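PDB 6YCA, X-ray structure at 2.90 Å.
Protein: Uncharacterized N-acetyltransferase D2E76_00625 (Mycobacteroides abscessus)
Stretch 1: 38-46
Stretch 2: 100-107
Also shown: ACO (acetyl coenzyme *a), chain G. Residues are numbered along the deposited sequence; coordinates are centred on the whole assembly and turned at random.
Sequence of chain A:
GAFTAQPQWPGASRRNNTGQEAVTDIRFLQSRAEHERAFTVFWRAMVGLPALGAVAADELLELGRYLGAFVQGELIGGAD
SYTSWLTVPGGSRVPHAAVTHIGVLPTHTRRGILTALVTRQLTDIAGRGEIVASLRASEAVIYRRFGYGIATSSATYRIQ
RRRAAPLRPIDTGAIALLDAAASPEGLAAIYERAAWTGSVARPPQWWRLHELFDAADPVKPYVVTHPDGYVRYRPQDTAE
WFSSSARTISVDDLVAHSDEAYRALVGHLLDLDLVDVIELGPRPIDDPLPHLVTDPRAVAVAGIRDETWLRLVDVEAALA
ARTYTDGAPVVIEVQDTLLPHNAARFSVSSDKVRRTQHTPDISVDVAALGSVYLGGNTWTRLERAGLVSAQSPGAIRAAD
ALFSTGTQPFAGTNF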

# COMPACT_ATOMS: atom_id res chain seq x y z
N ALA A 38 -39.99 -10.86 -7.31
CA ALA A 38 -38.96 -10.78 -8.33
C ALA A 38 -37.84 -9.82 -7.95
O ALA A 38 -36.68 -10.06 -8.30
CB ALA A 38 -39.58 -10.37 -9.66
N PHE A 39 -38.16 -8.75 -7.23
CA PHE A 39 -37.12 -7.83 -6.77
C PHE A 39 -36.21 -8.50 -5.75
O PHE A 39 -34.98 -8.36 -5.82
CB PHE A 39 -37.75 -6.57 -6.18
CG PHE A 39 -37.61 -5.35 -7.05
CD1 PHE A 39 -36.94 -5.42 -8.26
CD2 PHE A 39 -38.13 -4.13 -6.64
CE1 PHE A 39 -36.81 -4.30 -9.06
CE2 PHE A 39 -38.00 -3.00 -7.43
CZ PHE A 39 -37.34 -3.09 -8.64
N THR A 40 -36.78 -9.24 -4.80
CA THR A 40 -35.97 -9.96 -3.83
C THR A 40 -35.15 -11.06 -4.50
O THR A 40 -34.02 -11.33 -4.07
CB THR A 40 -36.85 -10.53 -2.73
OG1 THR A 40 -37.83 -11.41 -3.31
CG2 THR A 40 -37.57 -9.41 -1.98
N VAL A 41 -35.70 -11.69 -5.53
CA VAL A 41 -34.97 -12.72 -6.26
C VAL A 41 -33.79 -12.12 -7.01
O VAL A 41 -32.68 -12.67 -7.00
CB VAL A 41 -35.93 -13.48 -7.20
CG1 VAL A 41 -35.18 -14.20 -8.29
CG2 VAL A 41 -36.77 -14.46 -6.41
N PHE A 42 -34.00 -10.97 -7.66
CA PHE A 42 -32.91 -10.32 -8.36
C PHE A 42 -31.84 -9.83 -7.40
O PHE A 42 -30.64 -9.99 -7.66
CB PHE A 42 -33.44 -9.17 -9.23
CG PHE A 42 -32.35 -8.29 -9.79
CD1 PHE A 42 -31.40 -8.81 -10.65
CD2 PHE A 42 -32.30 -6.94 -9.47
CE1 PHE A 42 -30.41 -8.00 -11.17
CE2 PHE A 42 -31.32 -6.13 -10.00
CZ PHE A 42 -30.36 -6.66 -10.85
N TRP A 43 -32.24 -9.22 -6.28
CA TRP A 43 -31.26 -8.76 -5.30
C TRP A 43 -30.47 -9.93 -4.73
O TRP A 43 -29.27 -9.81 -4.47
CB TRP A 43 -31.96 -7.98 -4.18
CG TRP A 43 -31.67 -6.52 -4.22
CD1 TRP A 43 -30.78 -5.83 -3.45
CD2 TRP A 43 -32.31 -5.54 -5.07
NE1 TRP A 43 -30.81 -4.49 -3.77
CE2 TRP A 43 -31.74 -4.29 -4.76
CE3 TRP A 43 -33.30 -5.61 -6.06
CZ2 TRP A 43 -32.13 -3.12 -5.41
CZ3 TRP A 43 -33.68 -4.44 -6.70
CH2 TRP A 43 -33.10 -3.21 -6.37
N ARG A 44 -31.14 -11.07 -4.54
CA ARG A 44 -30.46 -12.25 -4.02
C ARG A 44 -29.43 -12.76 -5.02
O ARG A 44 -28.34 -13.18 -4.64
CB ARG A 44 -31.50 -13.33 -3.72
CG ARG A 44 -31.21 -14.23 -2.52
CD ARG A 44 -29.93 -15.01 -2.60
NE ARG A 44 -29.71 -15.76 -1.36
CZ ARG A 44 -28.56 -16.30 -1.00
NH1 ARG A 44 -27.49 -16.17 -1.78
NH2 ARG A 44 -28.46 -16.96 0.14
N ALA A 45 -29.78 -12.74 -6.31
CA ALA A 45 -28.85 -13.20 -7.34
C ALA A 45 -27.64 -12.28 -7.44
O ALA A 45 -26.52 -12.76 -7.64
CB ALA A 45 -29.57 -13.30 -8.69
N MET A 46 -27.84 -10.97 -7.30
CA MET A 46 -26.73 -10.01 -7.30
C MET A 46 -25.86 -10.11 -6.06
O MET A 46 -24.75 -9.56 -6.06
CB MET A 46 -27.26 -8.58 -7.43
CG MET A 46 -27.97 -8.25 -8.73
SD MET A 46 -27.12 -8.83 -10.21
CE MET A 46 -26.06 -7.42 -10.54
N THR A 100 -32.82 -5.18 -17.72
CA THR A 100 -32.20 -5.17 -16.40
C THR A 100 -32.93 -6.18 -15.52
O THR A 100 -33.83 -6.89 -15.98
CB THR A 100 -32.20 -3.76 -15.80
OG1 THR A 100 -31.47 -3.76 -14.57
CG2 THR A 100 -33.63 -3.31 -15.53
N HIS A 101 -32.52 -6.25 -14.26
CA HIS A 101 -33.14 -7.12 -13.25
C HIS A 101 -33.01 -8.60 -13.58
O HIS A 101 -33.79 -9.42 -13.08
CB HIS A 101 -34.60 -6.73 -12.99
CG HIS A 101 -34.78 -5.30 -12.59
ND1 HIS A 101 -35.92 -4.59 -12.87
CD2 HIS A 101 -33.95 -4.45 -11.95
CE1 HIS A 101 -35.79 -3.36 -12.41
NE2 HIS A 101 -34.60 -3.25 -11.84
N ILE A 102 -32.05 -8.98 -14.42
CA ILE A 102 -31.85 -10.38 -14.78
C ILE A 102 -31.16 -11.08 -13.63
O ILE A 102 -30.14 -10.60 -13.11
CB ILE A 102 -31.03 -10.50 -16.07
CG1 ILE A 102 -31.81 -9.98 -17.27
CG2 ILE A 102 -30.60 -11.94 -16.29
CD1 ILE A 102 -31.11 -10.22 -18.59
N GLY A 103 -31.69 -12.23 -13.22
CA GLY A 103 -31.09 -13.00 -12.14
C GLY A 103 -31.83 -14.28 -11.81
O GLY A 103 -33.05 -14.34 -11.95
N VAL A 104 -31.09 -15.31 -11.41
CA VAL A 104 -31.67 -16.58 -10.99
C VAL A 104 -31.04 -16.98 -9.65
O VAL A 104 -29.84 -16.80 -9.45
CB VAL A 104 -31.43 -17.68 -12.05
CG1 VAL A 104 -31.98 -19.02 -11.60
CG2 VAL A 104 -32.06 -17.27 -13.38
N LEU A 105 -31.86 -17.51 -8.74
CA LEU A 105 -31.33 -17.94 -7.46
C LEU A 105 -30.29 -19.04 -7.66
O LEU A 105 -30.40 -19.86 -8.57
CB LEU A 105 -32.42 -18.46 -6.52
CG LEU A 105 -33.46 -17.55 -5.85
CD1 LEU A 105 -33.25 -16.08 -6.16
CD2 LEU A 105 -34.87 -18.00 -6.16
N PRO A 106 -29.26 -19.08 -6.81
CA PRO A 106 -28.21 -20.11 -6.97
C PRO A 106 -28.72 -21.53 -6.85
O PRO A 106 -28.04 -22.46 -7.30
CB PRO A 106 -27.21 -19.78 -5.86
CG PRO A 106 -28.01 -19.01 -4.85
CD PRO A 106 -29.01 -18.22 -5.64
N THR A 107 -29.90 -21.73 -6.27
CA THR A 107 -30.49 -23.07 -6.17
C THR A 107 -31.13 -23.53 -7.47
O THR A 107 -31.65 -24.65 -7.52
CB THR A 107 -31.51 -23.12 -5.03
OG1 THR A 107 -32.45 -22.05 -5.16
CG2 THR A 107 -30.81 -23.01 -3.68
N1A ACO G . -20.59 -17.42 -15.87
C2A ACO G . -20.27 -18.24 -16.87
N3A ACO G . -21.11 -18.90 -17.68
C4A ACO G . -22.44 -18.74 -17.49
C5A ACO G . -22.90 -17.91 -16.47
C6A ACO G . -21.90 -17.21 -15.61
N6A ACO G . -22.31 -16.39 -14.61
N7A ACO G . -24.24 -17.91 -16.48
C8A ACO G . -24.62 -18.73 -17.49
N9A ACO G . -23.53 -19.25 -18.09
C1B ACO G . -23.55 -20.17 -19.26
C2B ACO G . -23.99 -21.57 -18.82
O2B ACO G . -22.86 -22.39 -18.53
C3B ACO G . -24.63 -22.04 -20.13
O3B ACO G . -23.59 -22.48 -21.00
P3B ACO G . -23.76 -23.83 -21.85
O7A ACO G . -24.00 -24.98 -20.90
O8A ACO G . -24.92 -23.67 -22.80
O9A ACO G . -22.48 -24.06 -22.62
C4B ACO G . -25.23 -20.78 -20.73
O4B ACO G . -24.51 -19.68 -20.19
C5B ACO G . -26.72 -20.63 -20.42
O5B ACO G . -26.88 -20.79 -19.02
P1A ACO G . -28.30 -20.75 -18.29
O1A ACO G . -28.56 -22.11 -17.67
O2A ACO G . -29.35 -20.41 -19.32
O3A ACO G . -28.28 -19.62 -17.16
P2A ACO G . -28.63 -19.63 -15.59
O4A ACO G . -30.01 -20.23 -15.39
O5A ACO G . -27.59 -20.44 -14.84
O6A ACO G . -28.59 -18.11 -15.08
CBP ACO G . -27.36 -16.09 -14.55
CCP ACO G . -27.46 -17.31 -15.45
CDP ACO G . -28.68 -15.34 -14.54
CEP ACO G . -26.25 -15.19 -15.07
CAP ACO G . -27.03 -16.62 -13.15
OAP ACO G . -25.77 -17.29 -13.23
C9P ACO G . -26.98 -15.54 -12.10
O9P ACO G . -27.99 -15.26 -11.47
N8P ACO G . -25.80 -14.97 -11.90
C7P ACO G . -25.56 -13.94 -10.90
C6P ACO G . -26.41 -12.69 -11.09
C5P ACO G . -26.08 -11.99 -12.38
O5P ACO G . -24.93 -11.94 -12.79
N4P ACO G . -27.12 -11.46 -13.03
C3P ACO G . -26.93 -10.73 -14.26
C2P ACO G . -27.09 -9.23 -14.03
S1P ACO G . -26.87 -8.38 -15.55
C ACO G . -28.27 -7.47 -15.56
O ACO G . -28.83 -7.23 -14.50
CH3 ACO G . -28.83 -6.97 -16.86

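A helix packs across a strand and the loop that follows it largely through apolar and aromatic contacts, with no hydrogen bond between the two stretches, while bound acetyl coenzyme A is held by the strand backbone. The helix of residues 38-46 and the strand of residues 100-104 cross at 72°, and their axes approach to 6.7 Å. The two stretches together bury 514 Å². Backbone bonds such as Phe42 N to Ala38 O (2.9 Å) and Ala45 N to Val41 O (3.0 Å) run along the helix, and helix side chains meet both side chains and backbone of the other stretch.

The backbones come nearest at Gly103, whose CA is 5.0 Å from Phe42 CA. A side chain here would point into the helix: an ideal CB would stand 2.9 Å from Ala45 CB, a clash, and 3.4 Å from Phe42 CD1. Its absence lets Ala45 CB settle 3.8 Å from Gly103 CA and 3.6 Å from Val104 O.

Phe42 points toward the strand and lays one ring face against the backbone of His101. His101 CA sits 3.5 Å from the centroid of the Phe42 ring, only 8° off its normal, a CH-pi contact, and His101 C is 3.3 Å from Phe42 CD1 over the same ring. The ring edge meets the next carbonyl, with Phe42 CE1 3.3 Å from Ile102 O. The His101 ring meets two phenylalanines differently. Phe39 turns its edge to the imidazole face, with planes at 90°, centroids 5.1 Å apart and Phe39 CE1 3.6 Å from His101 CE1; the Phe42 and His101 rings lie obliquely at 59°, and Phe42 CE2 approaches His101 CD2 to 3.7 Å at the imidazole edge.

Beyond the strand, the CA-to-CB bond of Leu105 points sideways, but the end of the side chain comes nearer, with Leu105 CD1 3.4 Å from Val41 CG1 and 4.1 Å from Arg44 CB. Arg44 thus contributes the aliphatic base of its side chain here. Its guanidinium, hydrogen-bonded elsewhere in the structure, also passes Pro106, with Arg44 NH1 4.2 Å from Pro106 CG, a van der Waals contact.

The ligand uses backbone groups on the strand. Val104 N donates a nearly straight hydrogen bond (172°) to ACO O9P at 3.1 Å, whereas ACO N4P gives a weak one to Ile102 O, also at 3.1 Å but bent to 134°. The helix adds close contacts: Ala45 O lies 3.5 Å from ACO C6P, and Met46 SD lies 3.8 Å from ACO C2P.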